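Local coordinates for protein phosphorylated carbohydrates phosphatase TM_1254 (Thermotoga maritima msb8, PDB 3KBB) that removes phosphate from phosphorylated sugars such as erythrose 4-phosphate, fructose 6-phosphate, 2-deoxyglucose 6-phosphate and mannose 6-phosphate, using a divalent metal cation, at residues A[28-33]-A[60-65]; A[45-50]-A[73-78]; A[91-96]-A[124-129]; A[144-149]-A[160-165]. One frame throughout, in Å; residues are numbered along the deposited sequence.

Contact 1 (A[28-33]-A[60-65]); sequences ESYGKP and IKDSLE
Tyr-30 lies across Ile-60 and ends on the carboxylate of Asp-62. At its root, CB of Tyr-30 is 3.9 Å from CG1 of Ile-60. The ring then passes over the isoleucine at about a right angle: CD2 of Tyr-30 comes within 3.4 Å of the CD1 methyl of Ile-60, while CD1 and CE1 lie near the CG2 methyl. CG2 of Ile-60 makes a CH-pi contact, 3.5 Å from the centroid of the Tyr-30 ring and 10° off the normal, almost squarely above the middle of one face. At the tip the hydroxyl donates a hydrogen bond of 2.7 Å from OH of Tyr-30 to OD2 of Asp-62, which receives it in the plane of the ring on its anti lone pair. A chi1 of -156° turns the Asp-62 carboxylate away from its own N and toward the ring's edge, the planes 75° apart. Asp-62 OD1 turns instead to the side chain of Asn-66. A leucine in place of Tyr-30 would probably leave OD2 of Asp-62 without its hydroxyl partner and the Ile-60 methyl without a flat face to rest on. Alongside, CG of Lys-32 packs 3.9 Å from CG1 of Ile-60. Gly-31, at positive phi, is the C-prime residue of the Schellman motif that ends helix 19-29, and Ser-63 is the N-cap of helix 64-82. The contact therefore joins the end of one cap-domain helix to the start of another; Arg-70 of helix 64-82 makes a cation-pi contact with Tyr-30, and Met-55 of helix 47-57 packs against Ile-60.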
# COMPACT_ATOMS: atom_id res chain seq x y z
N GLU A 28 15.08 -19.86 6.83
CA GLU A 28 15.52 -20.41 8.11
C GLU A 28 14.72 -21.65 8.51
O GLU A 28 15.26 -22.61 9.08
CB GLU A 28 15.44 -19.31 9.19
CG GLU A 28 15.71 -19.78 10.58
CD GLU A 28 15.69 -18.66 11.59
OE1 GLU A 28 16.63 -17.82 11.57
OE2 GLU A 28 14.75 -18.62 12.37
N SER A 29 13.42 -21.66 8.20
CA SER A 29 12.58 -22.81 8.54
C SER A 29 13.00 -24.07 7.76
O SER A 29 12.69 -25.19 8.19
CB SER A 29 11.06 -22.50 8.34
OG SER A 29 10.70 -22.53 6.97
N TYR A 30 13.65 -23.88 6.61
CA TYR A 30 14.21 -24.98 5.81
C TYR A 30 15.71 -25.24 6.04
O TYR A 30 16.39 -25.96 5.24
CB TYR A 30 14.03 -24.68 4.34
CG TYR A 30 12.61 -24.80 3.83
CD1 TYR A 30 12.03 -26.06 3.61
CD2 TYR A 30 11.88 -23.66 3.50
CE1 TYR A 30 10.72 -26.17 3.10
CE2 TYR A 30 10.59 -23.77 2.97
CZ TYR A 30 10.01 -25.02 2.78
OH TYR A 30 8.73 -25.09 2.27
N GLY A 31 16.25 -24.64 7.11
CA GLY A 31 17.68 -24.74 7.41
C GLY A 31 18.61 -24.02 6.43
O GLY A 31 19.77 -24.40 6.33
N LYS A 32 18.11 -22.97 5.74
CA LYS A 32 18.84 -22.23 4.73
C LYS A 32 19.09 -20.76 5.11
O LYS A 32 18.23 -20.12 5.73
CB LYS A 32 18.11 -22.22 3.35
CG LYS A 32 17.66 -23.59 2.81
CD LYS A 32 18.88 -24.55 2.65
CE LYS A 32 18.47 -25.85 1.93
NZ LYS A 32 19.65 -26.74 1.80
N PRO A 33 20.27 -20.24 4.72
CA PRO A 33 20.62 -18.85 4.94
C PRO A 33 19.94 -17.98 3.86
O PRO A 33 19.42 -18.50 2.84
CB PRO A 33 22.15 -18.86 4.76
CG PRO A 33 22.39 -19.93 3.69
CD PRO A 33 21.35 -20.98 4.02
N ILE A 60 15.83 -25.42 -1.90
CA ILE A 60 14.82 -26.02 -1.05
C ILE A 60 14.09 -27.13 -1.80
O ILE A 60 13.68 -26.94 -2.95
CB ILE A 60 13.83 -24.95 -0.53
CG1 ILE A 60 14.55 -24.08 0.52
CG2 ILE A 60 12.60 -25.61 0.09
CD1 ILE A 60 13.87 -22.75 0.86
N LYS A 61 13.96 -28.27 -1.15
CA LYS A 61 13.33 -29.43 -1.75
C LYS A 61 11.99 -29.61 -1.06
O LYS A 61 11.89 -30.22 -0.00
CB LYS A 61 14.21 -30.68 -1.62
CG LYS A 61 15.68 -30.50 -2.09
CD LYS A 61 15.77 -30.19 -3.58
CE LYS A 61 17.20 -29.90 -4.03
NZ LYS A 61 17.21 -29.07 -5.30
N ASP A 62 10.97 -28.99 -1.64
CA ASP A 62 9.60 -29.09 -1.15
C ASP A 62 8.74 -28.83 -2.38
O ASP A 62 9.27 -28.46 -3.43
CB ASP A 62 9.33 -28.04 -0.06
CG ASP A 62 8.19 -28.43 0.89
OD1 ASP A 62 7.50 -29.47 0.68
OD2 ASP A 62 7.97 -27.70 1.87
N SER A 63 7.44 -29.05 -2.28
CA SER A 63 6.54 -28.68 -3.36
C SER A 63 6.35 -27.17 -3.33
O SER A 63 6.47 -26.54 -2.25
CB SER A 63 5.19 -29.39 -3.18
OG SER A 63 4.40 -28.73 -2.19
N LEU A 64 6.05 -26.57 -4.48
CA LEU A 64 5.75 -25.13 -4.51
C LEU A 64 4.56 -24.77 -3.61
O LEU A 64 4.54 -23.72 -2.96
CB LEU A 64 5.55 -24.63 -5.95
CG LEU A 64 5.48 -23.12 -6.19
CD1 LEU A 64 6.67 -22.38 -5.55
CD2 LEU A 64 5.40 -22.82 -7.68
N GLU A 65 3.57 -25.66 -3.57
CA GLU A 65 2.37 -25.49 -2.78
C GLU A 65 2.73 -25.36 -1.30
O GLU A 65 2.25 -24.46 -0.61
CB GLU A 65 1.41 -26.66 -3.01
CG GLU A 65 0.33 -26.80 -1.96
CD GLU A 65 -0.78 -27.77 -2.33
OE1 GLU A 65 -0.63 -28.52 -3.32
OE2 GLU A 65 -1.80 -27.78 -1.62

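Contact 2 (A[45-50]-A[73-78]); sequences VPEREG and EEKKRV. With SO4 (sulfate ion), chain C.
Glu-47 and Lys-75 reach toward each other from opposite directions and meet in a salt bridge, 2.9 Å from NZ of Lys-75 to OE2 of Glu-47. The ammonium group sits on the syn side of OE2, and OE1 of Glu-47 is also only 3.0 Å from NZ of Lys-75, so the charge faces both carboxylate oxygens. Each of the bonded atoms has a further partner on helix 19-29, which lies between the two segments: the hydroxyl of Tyr-23 hydrogen-bonds OE2 of Glu-47, and that of Tyr-19 hydrogen-bonds NZ of Lys-75. The pair links helices 47-57 and 64-82 of the helical cap that HAD phosphatases of the beta-phosphoglucomutase type carry beside their Rossmann-like core. Long side chains are needed because the backbones stand well apart, 12.4 Å between the CA atoms of Glu-47 and Lys-75. Glu-47 bridges its share with CG anti to the backbone N (chi1 -170°) and an extended chain beyond; Lys-75 bends once, at chi3. Farther out, Pro-46 is the N-cap of helix 47-57, and the backbone N of Glu-47 donates to O3 of a sulfate ion, 2.8 Å at 161°. The sulfate, probably from the crystallisation liquor, lies at the N-terminal end of the helix, where the dipole would probably favour an anion.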
# COMPACT_ATOMS: atom_id res chain seq x y z
N VAL A 45 10.83 -8.23 -8.80
CA VAL A 45 9.82 -8.93 -9.62
C VAL A 45 8.58 -9.27 -8.81
O VAL A 45 8.66 -9.37 -7.58
CB VAL A 45 10.36 -10.25 -10.30
CG1 VAL A 45 11.56 -9.99 -11.12
CG2 VAL A 45 10.62 -11.37 -9.27
N PRO A 46 7.43 -9.44 -9.47
CA PRO A 46 6.20 -9.85 -8.77
C PRO A 46 6.35 -11.13 -7.94
O PRO A 46 6.98 -12.10 -8.38
CB PRO A 46 5.18 -10.08 -9.90
CG PRO A 46 5.93 -9.95 -11.17
CD PRO A 46 7.18 -9.19 -10.90
N GLU A 47 5.73 -11.13 -6.76
CA GLU A 47 5.83 -12.26 -5.84
C GLU A 47 5.40 -13.60 -6.45
O GLU A 47 5.96 -14.65 -6.11
CB GLU A 47 5.07 -11.96 -4.54
CG GLU A 47 5.30 -12.97 -3.43
CD GLU A 47 4.66 -12.55 -2.12
OE1 GLU A 47 3.48 -12.15 -2.13
OE2 GLU A 47 5.33 -12.62 -1.07
N ARG A 48 4.43 -13.58 -7.35
CA ARG A 48 3.98 -14.81 -8.01
C ARG A 48 5.13 -15.60 -8.67
O ARG A 48 5.19 -16.82 -8.53
CB ARG A 48 2.90 -14.49 -9.05
CG ARG A 48 2.31 -15.71 -9.74
CD ARG A 48 1.08 -15.32 -10.57
NE ARG A 48 1.39 -14.38 -11.64
CZ ARG A 48 0.53 -13.99 -12.58
NH1 ARG A 48 -0.71 -14.46 -12.59
NH2 ARG A 48 0.91 -13.13 -13.52
N GLU A 49 6.00 -14.90 -9.40
CA GLU A 49 7.18 -15.52 -10.04
C GLU A 49 8.42 -15.48 -9.15
O GLU A 49 9.38 -16.20 -9.39
CB GLU A 49 7.52 -14.81 -11.35
CG GLU A 49 6.51 -15.03 -12.47
CD GLU A 49 5.37 -14.04 -12.39
OE1 GLU A 49 5.65 -12.84 -12.16
OE2 GLU A 49 4.21 -14.46 -12.53
N GLY A 50 8.39 -14.60 -8.16
CA GLY A 50 9.50 -14.44 -7.22
C GLY A 50 9.65 -15.61 -6.26
O GLY A 50 10.79 -16.04 -5.98
N GLU A 73 2.47 -18.21 6.02
CA GLU A 73 2.60 -18.30 7.48
C GLU A 73 3.61 -17.31 8.07
O GLU A 73 3.32 -16.63 9.07
CB GLU A 73 2.96 -19.75 7.87
CG GLU A 73 3.46 -19.92 9.32
CD GLU A 73 3.89 -21.35 9.65
OE1 GLU A 73 4.75 -21.91 8.93
OE2 GLU A 73 3.37 -21.90 10.64
N GLU A 74 4.80 -17.24 7.47
CA GLU A 74 5.85 -16.35 7.96
C GLU A 74 5.51 -14.86 7.78
O GLU A 74 5.83 -14.04 8.66
CB GLU A 74 7.21 -16.69 7.33
CG GLU A 74 7.69 -18.13 7.58
CD GLU A 74 7.96 -18.51 9.05
OE1 GLU A 74 7.70 -17.70 10.00
OE2 GLU A 74 8.45 -19.65 9.25
N LYS A 75 4.88 -14.50 6.67
CA LYS A 75 4.42 -13.12 6.47
C LYS A 75 3.40 -12.70 7.54
O LYS A 75 3.47 -11.59 8.07
CB LYS A 75 3.85 -12.92 5.07
CG LYS A 75 4.90 -12.89 3.99
CD LYS A 75 4.31 -12.82 2.57
CE LYS A 75 3.86 -11.39 2.20
NZ LYS A 75 3.48 -11.32 0.77
N LYS A 76 2.48 -13.60 7.88
CA LYS A 76 1.47 -13.32 8.90
C LYS A 76 2.12 -13.00 10.23
O LYS A 76 1.76 -12.04 10.89
CB LYS A 76 0.50 -14.50 9.06
CG LYS A 76 -0.61 -14.55 8.00
CD LYS A 76 -1.58 -13.37 8.15
CE LYS A 76 -2.99 -13.70 7.65
NZ LYS A 76 -3.03 -14.05 6.20
N ARG A 77 3.09 -13.84 10.62
CA ARG A 77 3.79 -13.71 11.88
C ARG A 77 4.59 -12.42 11.93
O ARG A 77 4.50 -11.68 12.91
CB ARG A 77 4.74 -14.89 12.07
CG ARG A 77 4.03 -16.21 12.28
CD ARG A 77 5.03 -17.28 12.71
NE ARG A 77 4.62 -18.63 12.31
CZ ARG A 77 3.77 -19.40 12.99
NH1 ARG A 77 3.21 -18.98 14.12
NH2 ARG A 77 3.49 -20.62 12.53
N VAL A 78 5.37 -12.18 10.88
CA VAL A 78 6.19 -10.99 10.81
C VAL A 78 5.30 -9.74 10.84
O VAL A 78 5.58 -8.80 11.60
CB VAL A 78 7.14 -10.99 9.57
CG1 VAL A 78 7.92 -9.69 9.44
CG2 VAL A 78 8.13 -12.17 9.66
S SO4 C . 3.65 -7.99 -6.55
O1 SO4 C . 2.65 -7.56 -5.58
O2 SO4 C . 4.18 -6.82 -7.25
O3 SO4 C . 4.74 -8.68 -5.86
O4 SO4 C . 3.03 -8.89 -7.51

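Contact 3 (A[91-96]-A[124-129]); sequences EALEFV and EKYFDV
Leu-93, midway along helix 89-98, is the first residue of 91-96 to touch the loop, reaching toward Tyr-126 and Phe-127. Its CB lies over one face of the Tyr-126 ring, 4.3 Å from the centroid and 22° off the normal, in a CH-pi contact displaced toward the rim. The opposite face of that ring is met by CG of the adjoining Lys-125, so the phenol is held between an aliphatic group on each side. Leucine CG lies anti to the carbonyl carbon (chi1 -60°), and CD1 continues the chain: CD1 of Leu-93 is 3.7 Å from CD2 of Tyr-126, with CZ of Phe-127 also near. The other branch, CD2 of Leu-93, is 3.9 Å from CZ of Phe-127. This apolar patch belongs to the Rossmann-like HAD core, where helix 89-98 packs against the parallel sheet and the loop leads into the edge strand 129-131. Leu-103 of strand 102-106 touches Leu-93 and both aromatic residues, and Phe-6 of strand 3-7 also meets Leu-93. One residue on, Glu-94 lays CG 3.8 Å from CE1 of Tyr-126. Its carboxylate reaches the tyrosine through water: the molecule donates to OE2 of Glu-94 at 2.7 Å and lies 2.5 Å from OH of Tyr-126. That hydroxyl is also hydrogen-bonded to NH1 of Arg-90, one turn back on the helix.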
# COMPACT_ATOMS: atom_id res chain seq x y z
N GLU A 91 -3.38 10.75 12.99
CA GLU A 91 -3.77 12.15 13.27
C GLU A 91 -4.39 12.77 12.01
O GLU A 91 -5.30 13.61 12.07
CB GLU A 91 -2.53 12.96 13.72
CG GLU A 91 -2.80 13.89 14.92
CD GLU A 91 -1.59 14.75 15.36
OE1 GLU A 91 -0.44 14.24 15.36
OE2 GLU A 91 -1.81 15.94 15.74
N ALA A 92 -3.86 12.37 10.86
CA ALA A 92 -4.35 12.83 9.59
C ALA A 92 -5.74 12.28 9.32
O ALA A 92 -6.61 13.03 8.90
CB ALA A 92 -3.41 12.41 8.48
N LEU A 93 -5.95 10.99 9.59
CA LEU A 93 -7.30 10.40 9.42
C LEU A 93 -8.30 11.05 10.39
O LEU A 93 -9.43 11.41 10.00
CB LEU A 93 -7.26 8.89 9.63
CG LEU A 93 -6.35 8.08 8.68
CD1 LEU A 93 -6.43 6.62 9.07
CD2 LEU A 93 -6.83 8.28 7.29
N GLU A 94 -7.86 11.20 11.63
CA GLU A 94 -8.69 11.90 12.63
C GLU A 94 -9.05 13.32 12.17
O GLU A 94 -10.19 13.76 12.32
CB GLU A 94 -7.97 11.90 13.98
CG GLU A 94 -7.97 10.57 14.68
CD GLU A 94 -7.10 10.57 15.91
OE1 GLU A 94 -6.30 11.53 16.08
OE2 GLU A 94 -7.20 9.60 16.71
N PHE A 95 -8.09 14.03 11.59
CA PHE A 95 -8.36 15.38 11.12
C PHE A 95 -9.43 15.44 10.02
O PHE A 95 -10.34 16.28 10.07
CB PHE A 95 -7.05 16.09 10.67
CG PHE A 95 -7.26 17.51 10.22
CD1 PHE A 95 -7.51 18.52 11.16
CD2 PHE A 95 -7.22 17.84 8.87
CE1 PHE A 95 -7.72 19.85 10.72
CE2 PHE A 95 -7.41 19.14 8.42
CZ PHE A 95 -7.68 20.16 9.38
N VAL A 96 -9.32 14.57 9.00
CA VAL A 96 -10.35 14.56 7.95
C VAL A 96 -11.74 14.33 8.57
O VAL A 96 -12.71 15.01 8.18
CB VAL A 96 -10.10 13.46 6.87
CG1 VAL A 96 -11.18 13.52 5.82
CG2 VAL A 96 -8.69 13.69 6.23
N GLU A 124 -9.19 0.66 10.48
CA GLU A 124 -10.36 0.38 9.69
C GLU A 124 -11.56 1.27 10.04
O GLU A 124 -12.33 1.67 9.19
CB GLU A 124 -10.71 -1.08 9.89
CG GLU A 124 -11.40 -1.73 8.76
CD GLU A 124 -11.73 -3.13 9.14
OE1 GLU A 124 -10.79 -3.95 9.15
OE2 GLU A 124 -12.92 -3.37 9.47
N LYS A 125 -11.69 1.62 11.32
CA LYS A 125 -12.83 2.40 11.78
C LYS A 125 -12.99 3.81 11.19
O LYS A 125 -14.09 4.40 11.20
CB LYS A 125 -12.76 2.49 13.31
CG LYS A 125 -11.52 3.22 13.81
CD LYS A 125 -11.47 3.27 15.34
CE LYS A 125 -10.24 4.03 15.75
NZ LYS A 125 -9.91 3.92 17.20
N TYR A 126 -11.91 4.38 10.65
CA TYR A 126 -12.01 5.72 10.07
C TYR A 126 -12.74 5.88 8.74
O TYR A 126 -13.23 6.98 8.38
CB TYR A 126 -10.62 6.37 9.96
CG TYR A 126 -9.91 6.42 11.28
CD1 TYR A 126 -10.27 7.40 12.21
CD2 TYR A 126 -8.94 5.49 11.61
CE1 TYR A 126 -9.63 7.44 13.44
CE2 TYR A 126 -8.29 5.53 12.88
CZ TYR A 126 -8.66 6.54 13.76
OH TYR A 126 -8.06 6.63 14.99
N PHE A 127 -12.74 4.82 7.94
CA PHE A 127 -13.13 4.96 6.55
C PHE A 127 -14.62 4.84 6.31
O PHE A 127 -15.28 3.98 6.91
CB PHE A 127 -12.34 3.94 5.74
CG PHE A 127 -10.86 4.26 5.71
CD1 PHE A 127 -10.40 5.26 4.87
CD2 PHE A 127 -10.00 3.65 6.59
CE1 PHE A 127 -9.08 5.61 4.86
CE2 PHE A 127 -8.65 3.95 6.59
CZ PHE A 127 -8.18 4.98 5.73
N ASP A 128 -15.12 5.68 5.43
CA ASP A 128 -16.48 5.66 4.94
C ASP A 128 -16.61 4.74 3.73
O ASP A 128 -17.63 4.04 3.54
CB ASP A 128 -16.82 7.07 4.54
CG ASP A 128 -16.74 8.04 5.73
OD1 ASP A 128 -17.51 7.85 6.70
OD2 ASP A 128 -15.89 8.97 5.72
N VAL A 129 -15.58 4.75 2.89
CA VAL A 129 -15.58 3.96 1.66
C VAL A 129 -14.25 3.24 1.58
O VAL A 129 -13.19 3.85 1.80
CB VAL A 129 -15.77 4.89 0.43
CG1 VAL A 129 -15.35 4.22 -0.88
CG2 VAL A 129 -17.23 5.41 0.35
O HOH W 1 -9.32 7.92 16.79

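Contact 4 (A[144-149]-A[160-165]); sequences EIYLLV and VVVFED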
# COMPACT_ATOMS: atom_id res chain seq x y z
N GLU A 144 -9.89 2.35 -13.23
CA GLU A 144 -11.04 1.64 -12.63
C GLU A 144 -11.18 1.78 -11.10
O GLU A 144 -12.27 2.11 -10.56
CB GLU A 144 -11.02 0.16 -13.04
CG GLU A 144 -12.39 -0.45 -12.93
CD GLU A 144 -12.41 -1.94 -13.30
OE1 GLU A 144 -11.52 -2.37 -14.05
OE2 GLU A 144 -13.36 -2.62 -12.83
N ILE A 145 -10.10 1.50 -10.38
CA ILE A 145 -10.16 1.53 -8.92
C ILE A 145 -10.54 2.90 -8.35
O ILE A 145 -11.36 2.98 -7.45
CB ILE A 145 -8.88 0.96 -8.29
CG1 ILE A 145 -9.12 0.60 -6.81
CG2 ILE A 145 -7.67 1.85 -8.53
CD1 ILE A 145 -7.97 -0.12 -6.17
N TYR A 146 -9.95 3.97 -8.90
CA TYR A 146 -10.32 5.32 -8.44
C TYR A 146 -11.71 5.73 -8.90
O TYR A 146 -12.39 6.42 -8.17
CB TYR A 146 -9.25 6.35 -8.84
CG TYR A 146 -8.11 6.23 -7.86
CD1 TYR A 146 -8.21 6.76 -6.55
CD2 TYR A 146 -6.93 5.56 -8.20
CE1 TYR A 146 -7.18 6.62 -5.63
CE2 TYR A 146 -5.88 5.40 -7.29
CZ TYR A 146 -6.02 5.94 -5.99
OH TYR A 146 -5.02 5.80 -5.06
N LEU A 147 -12.11 5.33 -10.11
CA LEU A 147 -13.50 5.58 -10.59
C LEU A 147 -14.51 4.92 -9.63
O LEU A 147 -15.55 5.53 -9.30
CB LEU A 147 -13.64 5.08 -12.05
CG LEU A 147 -12.85 5.91 -13.06
CD1 LEU A 147 -12.76 5.12 -14.41
CD2 LEU A 147 -13.43 7.33 -13.27
N LEU A 148 -14.22 3.71 -9.15
CA LEU A 148 -15.12 3.02 -8.21
C LEU A 148 -15.13 3.74 -6.84
O LEU A 148 -16.20 3.88 -6.22
CB LEU A 148 -14.70 1.56 -8.05
CG LEU A 148 -15.61 0.63 -7.20
CD1 LEU A 148 -17.08 0.73 -7.64
CD2 LEU A 148 -15.07 -0.82 -7.24
N VAL A 149 -13.97 4.20 -6.38
CA VAL A 149 -13.92 5.00 -5.13
C VAL A 149 -14.80 6.24 -5.27
O VAL A 149 -15.58 6.54 -4.34
CB VAL A 149 -12.46 5.43 -4.74
CG1 VAL A 149 -12.49 6.37 -3.49
CG2 VAL A 149 -11.63 4.18 -4.40
N VAL A 160 -11.70 15.95 -4.51
CA VAL A 160 -10.99 14.95 -3.67
C VAL A 160 -9.49 15.22 -3.67
O VAL A 160 -8.94 15.82 -4.62
CB VAL A 160 -11.27 13.47 -4.10
CG1 VAL A 160 -12.80 13.25 -4.23
CG2 VAL A 160 -10.57 13.15 -5.41
N VAL A 161 -8.86 14.79 -2.60
CA VAL A 161 -7.38 14.78 -2.52
C VAL A 161 -6.97 13.31 -2.38
O VAL A 161 -7.63 12.56 -1.67
CB VAL A 161 -6.90 15.54 -1.27
CG1 VAL A 161 -5.36 15.42 -1.14
CG2 VAL A 161 -7.26 16.99 -1.39
N VAL A 162 -5.91 12.90 -3.08
CA VAL A 162 -5.45 11.50 -3.01
C VAL A 162 -4.02 11.48 -2.47
O VAL A 162 -3.23 12.34 -2.85
CB VAL A 162 -5.45 10.90 -4.46
CG1 VAL A 162 -4.71 9.52 -4.51
CG2 VAL A 162 -6.88 10.70 -4.95
N PHE A 163 -3.69 10.49 -1.65
CA PHE A 163 -2.31 10.24 -1.18
C PHE A 163 -1.89 8.89 -1.72
O PHE A 163 -2.45 7.82 -1.34
CB PHE A 163 -2.25 10.30 0.35
CG PHE A 163 -2.45 11.69 0.88
CD1 PHE A 163 -1.38 12.59 0.90
CD2 PHE A 163 -3.73 12.14 1.22
CE1 PHE A 163 -1.57 13.89 1.32
CE2 PHE A 163 -3.95 13.46 1.63
CZ PHE A 163 -2.85 14.36 1.67
N GLU A 164 -0.93 8.93 -2.63
CA GLU A 164 -0.55 7.76 -3.37
C GLU A 164 0.95 7.52 -3.22
O GLU A 164 1.67 8.42 -2.89
CB GLU A 164 -0.91 7.90 -4.85
CG GLU A 164 -2.12 7.03 -5.28
CD GLU A 164 -1.84 5.51 -5.23
OE1 GLU A 164 -0.70 5.11 -4.96
OE2 GLU A 164 -2.76 4.71 -5.45
N ASP A 165 1.43 6.32 -3.47
CA ASP A 165 2.85 6.06 -3.22
C ASP A 165 3.52 5.30 -4.37
O ASP A 165 4.69 4.95 -4.28
CB ASP A 165 3.04 5.35 -1.88
CG ASP A 165 2.94 3.85 -1.99
OD1 ASP A 165 2.05 3.37 -2.72
OD2 ASP A 165 3.82 3.13 -1.40
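Tyr-146 and Glu-164 share the polar bond of this contact: OH of Tyr-146 donates to OE2 of Glu-164 at 2.5 Å, short for an O-H...O hydrogen bond. The oxygen lies at the edge of the phenol, in the ring plane, and is approached on its anti side, 21° out of the carboxylate plane. A chi1 of -107° sets CG of Glu-164 3.2 Å from OH of Tyr-146, and the bend at chi2 turns the carboxylate onto that hydroxyl. A salt bridge to Lys-140 adds a second partner to OE2, and OE1 of Glu-164 accepts the backbone N of Asp-165 at 2.9 Å, so both carboxylate oxygens are held and the group is probably kept from turning. In the Rossmann-like HAD fold helix 144-153 lies against the sheet, and strand 160-164 runs beside strand 3-7, which carries the by-similarity nucleophile Asp-7. Its C-terminal end, at Glu-164, probably borders the active site, as in other HAD enzymes; the side chain of Glu-164 is about 4 Å from that of Asp-7. A glutamine in place of Glu-164 would probably weaken the hold on the Tyr-146 hydroxyl and leave the Lys-140 ammonium without its negative mate. The apolar part is Val-162: CE1 of Tyr-146 rests 4.0 Å from its CG1, and both valine methyls lie near that ring carbon. Ile-5 of strand 3-7 also touches Tyr-146.

Overall arrangement
Contacts 1 and 2 belong to the helical cap and both use helix 64-82; they touch where Ser-29 meets Glu-74. Contacts 3 and 4 lie across the chain's centre in the Rossmann-like core, their centres 15 Å apart, and meet through Val-129 and Val-149. Burial separates them: contact 4 is wholly buried, contacts 1 and 3 are partly so, and contact 2 is a surface contact. In contacts 1 and 4 a tyrosine donates directly to a carboxylate, but the first lies between the end of one helix and the start of another and the second beside the probable nucleophile. Contact 3 is mostly apolar, with a water bridge at its rim, while contact 2 is a charged pair whose two ends also take tyrosine hydroxyls.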